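Local coordinates for inositol-3-phosphate synthase (Caenorhabditis elegans, PDB 1VKO), which is a tetrameric Rossmann-type protein of the myo-inositol-1-phosphate synthase family that binds nicotinamide-adenine-dinucleotide, with pyrophosphate and potassium also bound, at residues A[372-384]-A[484-497]. Sequence-based numbering, arbitrary orientation.
Sequences SKEISKSSVVDDM and KAPVVPPGTPISNA. With POP (pyrophosphate 2-), chain H; NAD (nicotinamide-adenine-dinucleotide), chain G.
An anion site lined by lysines joins helix 367-378 to the loop 484-497, where Lys377 and Lys484 run side by side in the same direction, CG of Lys377 resting 3.7 Å from CE of Lys484. Both ammonium groups reach the pyrophosphate. Lys484 NZ donates to its bridging O and, at 2.6 Å, to its O5, and is further held by the carbonyl of Phe325; Lys377 NZ grips O3 and O6, one oxygen on each phosphorus. Lys373, its chain bent at chi2 (79°) and chi3, brings NZ to the same O5 and, 2.8 Å away, to O2D of the nicotinamide-adenine-dinucleotide. It also forms a salt bridge with Asp324. Next to the lysines, CB of Ser376 meets CB of Ala485 at 3.6 Å.

Farther along, Asp383 clasps Asn496 twice: Asn496 N reaches OD2 almost straight (3.0 Å, 175°), while ND2 reaches OD1 at 3.1 Å. Both donors approach from above the carboxylate plane, which stands 69° from the amide. A water takes the Ala497 N-H and donates to OD2, tying the carboxylate to the N-cap residue of helix 498-513. Val380 CG1 packs against Lys484 O. The two bonds to Asp383 and the shared pyrophosphate thus join this loop to helix 367-378 and the residues after it, at a pocket for dinucleotide and pyrophosphate in a Rossmann-type protein.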
ATOM      1  N   SER A 372     -27.295   6.380   4.162  1.00 40.35           N
ATOM      2  CA  SER A 372     -27.361   7.458   3.154  1.00 38.23           C
ATOM      3  C   SER A 372     -26.106   7.376   2.265  1.00 40.65           C
ATOM      4  O   SER A 372     -26.191   7.231   1.035  1.00 40.82           O
ATOM      5  CB  SER A 372     -27.416   8.862   3.812  1.00 41.82           C
ATOM      6  OG  SER A 372     -28.660   9.185   4.427  1.00 35.31           O
ATOM      7  N   LYS A 373     -24.939   7.462   2.909  1.00 42.48           N
ATOM      8  CA  LYS A 373     -23.623   7.486   2.235  1.00 43.67           C
ATOM      9  C   LYS A 373     -23.167   6.167   1.565  1.00 45.36           C
ATOM     10  O   LYS A 373     -22.699   6.189   0.414  1.00 47.81           O
ATOM     11  CB  LYS A 373     -22.552   7.978   3.219  1.00 41.20           C
ATOM     12  CG  LYS A 373     -21.198   8.183   2.580  1.00 42.66           C
ATOM     13  CD  LYS A 373     -21.107   9.502   1.792  1.00 42.80           C
ATOM     14  CE  LYS A 373     -21.123  10.721   2.718  1.00 17.20           C
ATOM     15  NZ  LYS A 373     -21.260  11.927   1.860  1.00 24.37           N
ATOM     16  N   GLU A 374     -23.259   5.042   2.287  1.00 45.18           N
ATOM     17  CA  GLU A 374     -23.020   3.697   1.705  1.00 45.97           C
ATOM     18  C   GLU A 374     -23.681   3.470   0.338  1.00 46.75           C
ATOM     19  O   GLU A 374     -23.014   3.027  -0.595  1.00 47.81           O
ATOM     20  CB  GLU A 374     -23.469   2.587   2.665  1.00 45.09           C
ATOM     21  CG  GLU A 374     -23.180   1.158   2.186  1.00 43.50           C
ATOM     22  CD  GLU A 374     -23.572   0.124   3.228  1.00 48.26           C
ATOM     23  OE1 GLU A 374     -24.687   0.262   3.795  1.00 49.47           O
ATOM     24  OE2 GLU A 374     -22.766  -0.809   3.504  1.00 43.74           O
ATOM     25  N   ILE A 375     -24.983   3.757   0.233  1.00 49.38           N
ATOM     26  CA  ILE A 375     -25.733   3.602  -1.031  1.00 51.40           C
ATOM     27  C   ILE A 375     -25.105   4.383  -2.200  1.00 51.04           C
ATOM     28  O   ILE A 375     -24.932   3.823  -3.289  1.00 50.94           O
ATOM     29  CB  ILE A 375     -27.250   3.992  -0.871  1.00 52.26           C
ATOM     30  CG1 ILE A 375     -27.951   3.086   0.156  1.00 49.47           C
ATOM     31  CG2 ILE A 375     -27.981   3.983  -2.261  1.00 52.90           C
ATOM     32  CD1 ILE A 375     -29.449   3.370   0.348  1.00 32.52           C
ATOM     33  N   SER A 376     -24.778   5.662  -1.958  1.00 49.45           N
ATOM     34  CA  SER A 376     -24.252   6.586  -2.990  1.00 47.34           C
ATOM     35  C   SER A 376     -22.812   6.279  -3.402  1.00 47.57           C
ATOM     36  O   SER A 376     -22.443   6.485  -4.563  1.00 47.05           O
ATOM     37  CB  SER A 376     -24.362   8.051  -2.533  1.00 47.45           C
ATOM     38  OG  SER A 376     -23.435   8.301  -1.503  1.00 33.93           O
ATOM     39  N   LYS A 377     -22.009   5.802  -2.445  1.00 47.78           N
ATOM     40  CA  LYS A 377     -20.657   5.281  -2.729  1.00 49.29           C
ATOM     41  C   LYS A 377     -20.667   3.933  -3.533  1.00 49.82           C
ATOM     42  O   LYS A 377     -19.839   3.720  -4.442  1.00 46.77           O
ATOM     43  CB  LYS A 377     -19.837   5.161  -1.422  1.00 49.31           C
ATOM     44  CG  LYS A 377     -19.420   6.520  -0.767  1.00 43.05           C
ATOM     45  CD  LYS A 377     -18.682   6.300   0.564  1.00 42.85           C
ATOM     46  CE  LYS A 377     -17.191   5.947   0.377  1.00 37.63           C
ATOM     47  NZ  LYS A 377     -16.255   7.124   0.545  1.00 26.94           N
ATOM     48  N   SER A 378     -21.613   3.052  -3.188  1.00 50.64           N
ATOM     49  CA  SER A 378     -21.735   1.712  -3.771  1.00 52.26           C
ATOM     50  C   SER A 378     -22.321   1.718  -5.187  1.00 53.87           C
ATOM     51  O   SER A 378     -22.206   0.724  -5.904  1.00 56.00           O
ATOM     52  CB  SER A 378     -22.603   0.810  -2.868  1.00 51.67           C
ATOM     53  OG  SER A 378     -21.894   0.306  -1.734  1.00 56.13           O
ATOM     54  N   SER A 379     -22.948   2.827  -5.586  1.00 55.49           N
ATOM     55  CA  SER A 379     -23.790   2.870  -6.812  1.00 55.89           C
ATOM     56  C   SER A 379     -23.076   3.085  -8.169  1.00 54.33           C
ATOM     57  O   SER A 379     -23.694   2.875  -9.217  1.00 53.30           O
ATOM     58  CB  SER A 379     -24.937   3.899  -6.646  1.00 56.22           C
ATOM     59  OG  SER A 379     -24.504   5.256  -6.815  1.00 58.76           O
ATOM     60  N   VAL A 380     -21.797   3.482  -8.143  1.00 54.47           N
ATOM     61  CA  VAL A 380     -21.101   4.040  -9.330  1.00 56.30           C
ATOM     62  C   VAL A 380     -20.553   3.063 -10.412  1.00 57.99           C
ATOM     63  O   VAL A 380     -19.994   3.503 -11.438  1.00 57.60           O
ATOM     64  CB  VAL A 380     -19.981   5.064  -8.935  1.00 55.99           C
ATOM     65  CG1 VAL A 380     -20.583   6.348  -8.433  1.00 57.12           C
ATOM     66  CG2 VAL A 380     -18.991   4.466  -7.926  1.00 55.13           C
ATOM     67  N   VAL A 381     -20.713   1.758 -10.194  1.00 58.85           N
ATOM     68  CA  VAL A 381     -20.286   0.764 -11.192  1.00 60.00           C
ATOM     69  C   VAL A 381     -21.475  -0.048 -11.798  1.00 60.87           C
ATOM     70  O   VAL A 381     -21.323  -1.210 -12.220  1.00 60.77           O
ATOM     71  CB  VAL A 381     -19.147  -0.145 -10.625  1.00 59.10           C
ATOM     72  CG1 VAL A 381     -19.653  -1.033  -9.502  1.00 57.92           C
ATOM     73  CG2 VAL A 381     -18.512  -0.988 -11.733  1.00 66.14           C
ATOM     74  N   ASP A 382     -22.652   0.574 -11.848  1.00 60.41           N
ATOM     75  CA  ASP A 382     -23.835  -0.097 -12.377  1.00 59.78           C
ATOM     76  C   ASP A 382     -23.904   0.048 -13.885  1.00 59.91           C
ATOM     77  O   ASP A 382     -23.953  -0.958 -14.607  1.00 59.19           O
ATOM     78  CB  ASP A 382     -25.113   0.430 -11.727  1.00 59.31           C
ATOM     79  CG  ASP A 382     -25.215   0.067 -10.249  1.00 58.91           C
ATOM     80  OD1 ASP A 382     -24.735  -1.025  -9.835  1.00 46.83           O
ATOM     81  OD2 ASP A 382     -25.784   0.826  -9.435  1.00 52.35           O
ATOM     82  N   ASP A 383     -23.894   1.293 -14.360  1.00 59.21           N
ATOM     83  CA  ASP A 383     -23.955   1.563 -15.792  1.00 60.78           C
ATOM     84  C   ASP A 383     -22.764   0.968 -16.583  1.00 61.80           C
ATOM     85  O   ASP A 383     -22.894   0.664 -17.779  1.00 62.61           O
ATOM     86  CB  ASP A 383     -24.097   3.065 -16.049  1.00 60.77           C
ATOM     87  CG  ASP A 383     -22.910   3.860 -15.534  1.00 57.74           C
ATOM     88  OD1 ASP A 383     -22.497   3.607 -14.384  1.00 60.03           O
ATOM     89  OD2 ASP A 383     -22.331   4.746 -16.209  1.00 42.72           O
ATOM     90  N   MET A 384     -21.622   0.800 -15.913  1.00 61.41           N
ATOM     91  CA  MET A 384     -20.444   0.169 -16.526  1.00 61.02           C
ATOM     92  C   MET A 384     -20.551  -1.376 -16.638  1.00 58.18           C
ATOM     93  O   MET A 384     -20.165  -1.967 -17.651  1.00 56.57           O
ATOM     94  CB  MET A 384     -19.144   0.608 -15.819  1.00 62.27           C
ATOM     95  CG  MET A 384     -18.339   1.708 -16.552  1.00 70.07           C
ATOM     96  SD  MET A 384     -17.391   1.157 -18.018  1.00 87.02           S
ATOM     97  CE  MET A 384     -18.340   1.798 -19.409  1.00 77.55           C
ATOM     98  N   LYS A 484     -21.849  11.996  -6.653  1.00 26.27           N
ATOM     99  CA  LYS A 484     -21.660  10.560  -6.499  1.00 29.49           C
ATOM    100  C   LYS A 484     -22.839   9.789  -6.979  1.00 32.17           C
ATOM    101  O   LYS A 484     -22.676   8.721  -7.585  1.00 31.05           O
ATOM    102  CB  LYS A 484     -21.521  10.178  -5.046  1.00 30.01           C
ATOM    103  CG  LYS A 484     -20.132  10.170  -4.543  1.00 27.46           C
ATOM    104  CD  LYS A 484     -20.081   9.343  -3.260  1.00 27.90           C
ATOM    105  CE  LYS A 484     -18.914   9.820  -2.428  1.00 23.82           C
ATOM    106  NZ  LYS A 484     -19.166  11.165  -1.809  1.00 37.73           N
ATOM    107  N   ALA A 485     -24.017  10.346  -6.670  1.00 32.46           N
ATOM    108  CA  ALA A 485     -25.304   9.691  -6.845  1.00 29.67           C
ATOM    109  C   ALA A 485     -26.219  10.633  -7.596  1.00 30.17           C
ATOM    110  O   ALA A 485     -27.181  11.202  -7.047  1.00 31.32           O
ATOM    111  CB  ALA A 485     -25.889   9.319  -5.504  1.00 27.88           C
ATOM    112  N   PRO A 486     -25.931  10.789  -8.877  1.00 30.09           N
ATOM    113  CA  PRO A 486     -26.590  11.838  -9.648  1.00 30.75           C
ATOM    114  C   PRO A 486     -28.102  11.556  -9.827  1.00 32.51           C
ATOM    115  O   PRO A 486     -28.529  10.414 -10.106  1.00 32.65           O
ATOM    116  CB  PRO A 486     -25.811  11.880 -10.970  1.00 29.96           C
ATOM    117  CG  PRO A 486     -24.893  10.677 -10.974  1.00 27.59           C
ATOM    118  CD  PRO A 486     -25.009   9.969  -9.685  1.00 28.33           C
ATOM    119  N   VAL A 487     -28.877  12.594  -9.556  1.00 28.71           N
ATOM    120  CA  VAL A 487     -30.280  12.642  -9.793  1.00 27.47           C
ATOM    121  C   VAL A 487     -30.419  13.167 -11.241  1.00 30.41           C
ATOM    122  O   VAL A 487     -29.709  14.101 -11.668  1.00 28.99           O
ATOM    123  CB  VAL A 487     -30.943  13.587  -8.760  1.00 29.12           C
ATOM    124  CG1 VAL A 487     -32.474  13.707  -8.977  1.00 28.75           C
ATOM    125  CG2 VAL A 487     -30.655  13.089  -7.346  1.00 25.89           C
ATOM    126  N   VAL A 488     -31.311  12.543 -12.003  1.00 30.83           N
ATOM    127  CA  VAL A 488     -31.412  12.810 -13.431  1.00 31.24           C
ATOM    128  C   VAL A 488     -32.889  12.906 -13.867  1.00 34.08           C
ATOM    129  O   VAL A 488     -33.776  12.281 -13.249  1.00 34.90           O
ATOM    130  CB  VAL A 488     -30.673  11.729 -14.264  1.00 33.03           C
ATOM    131  CG1 VAL A 488     -29.184  11.639 -13.876  1.00 23.36           C
ATOM    132  CG2 VAL A 488     -31.406  10.356 -14.176  1.00 30.77           C
ATOM    133  N   PRO A 489     -33.166  13.663 -14.930  1.00 33.08           N
ATOM    134  CA  PRO A 489     -34.533  13.806 -15.396  1.00 32.67           C
ATOM    135  C   PRO A 489     -35.237  12.458 -15.466  1.00 34.38           C
ATOM    136  O   PRO A 489     -34.660  11.510 -15.974  1.00 35.99           O
ATOM    137  CB  PRO A 489     -34.353  14.403 -16.779  1.00 31.29           C
ATOM    138  CG  PRO A 489     -33.124  15.248 -16.625  1.00 31.35           C
ATOM    139  CD  PRO A 489     -32.219  14.444 -15.754  1.00 31.35           C
ATOM    140  N   PRO A 490     -36.463  12.367 -14.947  1.00 37.00           N
ATOM    141  CA  PRO A 490     -37.214  11.081 -14.940  1.00 39.22           C
ATOM    142  C   PRO A 490     -37.157  10.314 -16.273  1.00 40.17           C
ATOM    143  O   PRO A 490     -37.272  10.914 -17.352  1.00 40.73           O
ATOM    144  CB  PRO A 490     -38.665  11.490 -14.614  1.00 39.48           C
ATOM    145  CG  PRO A 490     -38.635  13.025 -14.288  1.00 41.71           C
ATOM    146  CD  PRO A 490     -37.202  13.478 -14.300  1.00 37.10           C
ATOM    147  N   GLY A 491     -36.961   9.001 -16.187  1.00 41.16           N
ATOM    148  CA  GLY A 491     -36.942   8.127 -17.367  1.00 41.30           C
ATOM    149  C   GLY A 491     -35.670   8.104 -18.204  1.00 40.65           C
ATOM    150  O   GLY A 491     -35.666   7.571 -19.330  1.00 43.79           O
ATOM    151  N   THR A 492     -34.595   8.695 -17.689  1.00 37.28           N
ATOM    152  CA  THR A 492     -33.316   8.693 -18.407  1.00 34.16           C
ATOM    153  C   THR A 492     -32.232   8.027 -17.542  1.00 35.30           C
ATOM    154  O   THR A 492     -32.352   8.019 -16.302  1.00 32.31           O
ATOM    155  CB  THR A 492     -32.900  10.099 -18.792  1.00 32.10           C
ATOM    156  OG1 THR A 492     -32.644  10.850 -17.607  1.00 33.28           O
ATOM    157  CG2 THR A 492     -34.036  10.853 -19.489  1.00 30.53           C
ATOM    158  N   PRO A 493     -31.194   7.471 -18.184  1.00 34.50           N
ATOM    159  CA  PRO A 493     -30.167   6.706 -17.494  1.00 32.34           C
ATOM    160  C   PRO A 493     -29.175   7.554 -16.698  1.00 31.63           C
ATOM    161  O   PRO A 493     -28.818   8.650 -17.104  1.00 28.31           O
ATOM    162  CB  PRO A 493     -29.423   6.038 -18.640  1.00 31.68           C
ATOM    163  CG  PRO A 493     -29.561   6.974 -19.763  1.00 31.04           C
ATOM    164  CD  PRO A 493     -30.923   7.536 -19.633  1.00 34.16           C
ATOM    165  N   ILE A 494     -28.734   7.000 -15.571  1.00 34.12           N
ATOM    166  CA  ILE A 494     -27.663   7.557 -14.761  1.00 36.28           C
ATOM    167  C   ILE A 494     -26.325   7.304 -15.433  1.00 37.48           C
ATOM    168  O   ILE A 494     -26.095   6.254 -16.027  1.00 33.87           O
ATOM    169  CB  ILE A 494     -27.686   6.919 -13.373  1.00 37.28           C
ATOM    170  CG1 ILE A 494     -28.897   7.439 -12.567  1.00 41.95           C
ATOM    171  CG2 ILE A 494     -26.413   7.224 -12.642  1.00 31.17           C
ATOM    172  CD1 ILE A 494     -29.470   6.414 -11.591  1.00 46.41           C
ATOM    173  N   SER A 495     -25.439   8.281 -15.351  1.00 40.74           N
ATOM    174  CA  SER A 495     -24.129   8.134 -15.974  1.00 44.13           C
ATOM    175  C   SER A 495     -23.055   8.366 -14.923  1.00 43.38           C
ATOM    176  O   SER A 495     -22.914   9.496 -14.422  1.00 43.33           O
ATOM    177  CB  SER A 495     -23.986   9.129 -17.135  1.00 44.51           C
ATOM    178  OG  SER A 495     -22.813   8.862 -17.875  1.00 50.26           O
ATOM    179  N   ASN A 496     -22.307   7.311 -14.597  1.00 41.29           N
ATOM    180  CA  ASN A 496     -21.389   7.365 -13.447  1.00 43.01           C
ATOM    181  C   ASN A 496     -19.892   7.562 -13.731  1.00 43.33           C
ATOM    182  O   ASN A 496     -19.141   7.898 -12.835  1.00 43.05           O
ATOM    183  CB  ASN A 496     -21.575   6.129 -12.559  1.00 42.78           C
ATOM    184  CG  ASN A 496     -22.898   6.142 -11.785  1.00 42.65           C
ATOM    185  OD1 ASN A 496     -23.172   7.034 -10.965  1.00 36.32           O
ATOM    186  ND2 ASN A 496     -23.709   5.130 -12.023  1.00 39.89           N
ATOM    187  N   ALA A 497     -19.454   7.337 -14.965  1.00 45.68           N
ATOM    188  CA  ALA A 497     -18.028   7.331 -15.255  1.00 45.59           C
ATOM    189  C   ALA A 497     -17.539   8.745 -15.509  1.00 47.28           C
ATOM    190  O   ALA A 497     -17.921   9.386 -16.496  1.00 47.85           O
ATOM    191  CB  ALA A 497     -17.721   6.418 -16.418  1.00 44.19           C
TER
HETATM  192  P1  POP H 602     -15.386  10.269  -1.744  1.00 50.92           P
HETATM  193  O1  POP H 602     -15.241  10.843  -3.146  1.00 48.27           O
HETATM  194  O2  POP H 602     -14.060  10.336  -1.023  1.00 54.44           O
HETATM  195  O3  POP H 602     -15.818   8.814  -1.840  1.00 38.38           O
HETATM  196  O   POP H 602     -16.458  11.172  -0.907  1.00 48.93           O
HETATM  197  P2  POP H 602     -16.927  10.953   0.640  1.00 52.01           P
HETATM  198  O4  POP H 602     -16.163  11.949   1.507  1.00 46.73           O
HETATM  199  O5  POP H 602     -18.432  11.176   0.721  1.00 50.61           O
HETATM  200  O6  POP H 602     -16.650   9.569   1.238  1.00 50.86           O
HETATM  201  PA  NAD G 601     -19.289  19.328   9.033  1.00 25.23           P
HETATM  202  O1A NAD G 601     -19.793  18.710  10.248  1.00 15.07           O
HETATM  203  O2A NAD G 601     -17.991  19.957   9.329  1.00 18.41           O
HETATM  204  O5B NAD G 601     -20.397  20.342   8.524  1.00 28.60           O
HETATM  205  C5B NAD G 601     -21.730  20.183   8.907  1.00 24.71           C
HETATM  206  C4B NAD G 601     -22.212  21.519   9.441  1.00 16.86           C
HETATM  207  O4B NAD G 601     -23.601  21.610   9.215  1.00 27.42           O
HETATM  208  C3B NAD G 601     -22.006  21.653  10.923  1.00 19.58           C
HETATM  209  O3B NAD G 601     -21.695  23.025  11.108  1.00 17.06           O
HETATM  210  C2B NAD G 601     -23.356  21.445  11.550  1.00 17.79           C
HETATM  211  O2B NAD G 601     -23.452  22.458  12.549  1.00 24.24           O
HETATM  212  C1B NAD G 601     -24.296  21.822  10.409  1.00 17.26           C
HETATM  213  N9A NAD G 601     -25.676  21.274  10.375  1.00 16.04           N
HETATM  214  C8A NAD G 601     -26.145  20.045  10.728  1.00 29.17           C
HETATM  215  N7A NAD G 601     -27.484  20.032  10.539  1.00 22.19           N
HETATM  216  C5A NAD G 601     -27.907  21.222  10.074  1.00 27.77           C
HETATM  217  C6A NAD G 601     -29.166  21.758   9.751  1.00 32.19           C
HETATM  218  N6A NAD G 601     -30.320  21.088   9.910  1.00 28.02           N
HETATM  219  N1A NAD G 601     -29.237  23.058   9.322  1.00 14.67           N
HETATM  220  C2A NAD G 601     -28.114  23.828   9.240  1.00 25.60           C
HETATM  221  N3A NAD G 601     -26.914  23.303   9.598  1.00 14.80           N
HETATM  222  C4A NAD G 601     -26.783  22.021  10.000  1.00 27.36           C
HETATM  223  O3  NAD G 601     -19.178  18.268   7.812  1.00 18.80           O
HETATM  224  PN  NAD G 601     -18.499  18.701   6.438  1.00 17.82           P
HETATM  225  O1N NAD G 601     -18.630  20.179   6.334  1.00 34.71           O
HETATM  226  O2N NAD G 601     -17.166  18.096   6.398  1.00 16.31           O
HETATM  227  O5D NAD G 601     -19.470  18.140   5.267  1.00 21.97           O
HETATM  228  C5D NAD G 601     -20.872  18.339   5.324  1.00 24.86           C
HETATM  229  C4D NAD G 601     -21.688  17.342   4.479  1.00 24.67           C
HETATM  230  O4D NAD G 601     -21.133  17.218   3.193  1.00 27.08           O
HETATM  231  C3D NAD G 601     -21.752  15.926   5.065  1.00 23.94           C
HETATM  232  O3D NAD G 601     -23.048  15.427   4.886  1.00 29.51           O
HETATM  233  C2D NAD G 601     -20.892  15.122   4.124  1.00 31.80           C
HETATM  234  O2D NAD G 601     -21.271  13.764   3.963  1.00 36.09           O
HETATM  235  C1D NAD G 601     -21.116  15.855   2.830  1.00 28.92           C
HETATM  236  N1N NAD G 601     -20.032  15.434   1.950  1.00 25.40           N
HETATM  237  C2N NAD G 601     -18.742  15.716   2.278  1.00 13.40           C
HETATM  238  C3N NAD G 601     -17.735  15.283   1.445  1.00 19.34           C
HETATM  239  C7N NAD G 601     -16.416  15.931   1.634  1.00 25.56           C
HETATM  240  O7N NAD G 601     -16.335  16.830   2.725  1.00 31.73           O
HETATM  241  N7N NAD G 601     -15.411  15.668   0.789  1.00 25.15           N
HETATM  242  C4N NAD G 601     -18.022  14.575   0.262  1.00 16.31           C
HETATM  243  C5N NAD G 601     -19.334  14.283  -0.041  1.00 15.55           C
HETATM  244  C6N NAD G 601     -20.350  14.715   0.824  1.00 18.21           C
HETATM  245  O   HOH W   1     -21.027   6.860 -17.156  1.00 36.99           O